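Serpin-ZX (Arabidopsis thaliana, PDB 3LE2) inhibits proteases such as metacaspase-9 and RD21A by offering its reactive center loop for cleavage and trapping the enzyme, thereby restraining programmed cell death. Local coordinates at residues A[200-204]-A[389-393]. Coordinates in Å, arbitrary orientation, origin at the centre of the assembly. Residues are numbered along the deposited sequence.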
loop_
_atom_site.group_PDB
_atom_site.type_symbol
_atom_site.label_atom_id
_atom_site.label_comp_id
_atom_site.label_asym_id
_atom_site.label_seq_id
_atom_site.Cartn_x
_atom_site.Cartn_y
_atom_site.Cartn_z
ATOM N N LYS A 200 13.803 24.150 -5.705
ATOM C CA LYS A 200 14.268 23.494 -4.492
ATOM C C LYS A 200 13.446 24.019 -3.309
ATOM O O LYS A 200 12.849 25.095 -3.397
ATOM C CB LYS A 200 15.759 23.789 -4.248
ATOM C CG LYS A 200 16.720 23.348 -5.350
ATOM C CD LYS A 200 16.811 24.365 -6.485
ATOM C CE LYS A 200 18.057 24.144 -7.364
ATOM N NZ LYS A 200 18.087 22.830 -8.089
ATOM N N VAL A 201 13.430 23.263 -2.211
ATOM C CA VAL A 201 12.756 23.660 -0.973
ATOM C C VAL A 201 13.558 23.178 0.230
ATOM O O VAL A 201 14.258 22.169 0.144
ATOM C CB VAL A 201 11.327 23.084 -0.875
ATOM C CG1 VAL A 201 10.397 23.781 -1.868
ATOM C CG2 VAL A 201 11.335 21.557 -1.079
ATOM N N THR A 202 13.463 23.894 1.347
ATOM C CA THR A 202 14.229 23.546 2.543
ATOM C C THR A 202 13.419 22.635 3.455
ATOM O O THR A 202 12.278 22.943 3.799
ATOM C CB THR A 202 14.656 24.804 3.325
ATOM O OG1 THR A 202 15.493 25.614 2.493
ATOM C CG2 THR A 202 15.430 24.419 4.570
ATOM N N ALA A 203 14.010 21.517 3.855
ATOM C CA ALA A 203 13.282 20.505 4.607
ATOM C C ALA A 203 14.187 19.764 5.604
ATOM O O ALA A 203 15.406 19.710 5.422
ATOM C CB ALA A 203 12.617 19.521 3.635
ATOM N N PRO A 204 13.592 19.208 6.671
ATOM C CA PRO A 204 14.340 18.411 7.654
ATOM C C PRO A 204 14.814 17.062 7.076
ATOM O O PRO A 204 13.995 16.236 6.667
ATOM C CB PRO A 204 13.317 18.160 8.780
ATOM C CG PRO A 204 12.069 18.914 8.405
ATOM C CD PRO A 204 12.149 19.270 6.970
ATOM N N VAL A 389 7.530 13.097 -3.553
ATOM C CA VAL A 389 7.986 14.102 -4.514
ATOM C C VAL A 389 8.107 15.463 -3.854
ATOM O O VAL A 389 8.707 16.373 -4.413
ATOM C CB VAL A 389 7.066 14.195 -5.761
ATOM C CG1 VAL A 389 7.175 12.921 -6.611
ATOM C CG2 VAL A 389 5.616 14.468 -5.355
ATOM N N ASP A 390 7.546 15.593 -2.658
ATOM C CA ASP A 390 7.627 16.834 -1.894
ATOM C C ASP A 390 7.416 16.549 -0.412
ATOM O O ASP A 390 6.283 16.396 0.030
ATOM C CB ASP A 390 6.582 17.836 -2.396
ATOM C CG ASP A 390 6.451 19.052 -1.495
ATOM O OD1 ASP A 390 7.222 19.190 -0.514
ATOM O OD2 ASP A 390 5.559 19.873 -1.768
ATOM N N PRO A 391 8.516 16.495 0.357
ATOM C CA PRO A 391 8.536 16.145 1.780
ATOM C C PRO A 391 7.792 17.159 2.633
ATOM O O PRO A 391 7.437 16.839 3.767
ATOM C CB PRO A 391 10.014 16.237 2.151
ATOM C CG PRO A 391 10.749 16.461 0.896
ATOM C CD PRO A 391 9.814 17.005 -0.103
ATOM N N LEU A 392 7.574 18.365 2.111
ATOM C CA LEU A 392 6.980 19.432 2.915
ATOM C C LEU A 392 5.463 19.382 2.916
ATOM O O LEU A 392 4.799 20.126 3.647
ATOM C CB LEU A 392 7.452 20.811 2.442
ATOM C CG LEU A 392 8.840 21.231 2.929
ATOM C CD1 LEU A 392 9.173 22.675 2.527
ATOM C CD2 LEU A 392 8.911 21.058 4.429
ATOM N N HIS A 393 4.908 18.516 2.083
ATOM C CA HIS A 393 3.469 18.374 2.046
ATOM C C HIS A 393 3.082 16.921 2.201
ATOM O O HIS A 393 3.924 16.071 2.480
ATOM C CB HIS A 393 2.903 18.963 0.757
ATOM C CG HIS A 393 3.064 20.447 0.660
ATOM N ND1 HIS A 393 4.142 21.039 0.038
ATOM C CD2 HIS A 393 2.292 21.459 1.122
ATOM C CE1 HIS A 393 4.022 22.354 0.111
ATOM N NE2 HIS A 393 2.910 22.633 0.765
ATOM O OXT HIS A 393 1.916 16.574 2.065
#
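Follow the chain to its C-terminus and Leu392 is the bump: its two methyls lie along strand 200-207, part of serpin sheet C. CD1 sits 4.0 Å from Val201 CB and 3.4 Å from Thr202 O, while CD2 lies 4.1 Å from Ala203 CB and 4.5 Å from Pro204 CD. The small Ala203 makes the hollow, with Val201 standing up on one side and Pro204 CD on the other. Beside Leu392 and deeper in, Pro391 meets Ala203, CB to CB at 4.4 Å, and rests on Phe193 and Pro280 of the adjoining strands. A type I turn from Asp390 to His393 presents the leucine. Asp390 braces it: OD1 accepts from Leu392 N (2.8 Å, an Asx turn) and OD2 from His393 ND1 (2.6 Å). Asn32 holds Val389 N and Asp390 O. Thr202 points away, its hydroxyl bonded to Glu192. The tail leaving strand 382-388 packs here by van der Waals contact, mostly apolar, with one methyl against the Thr202 carbonyl, so the fit rests on shape.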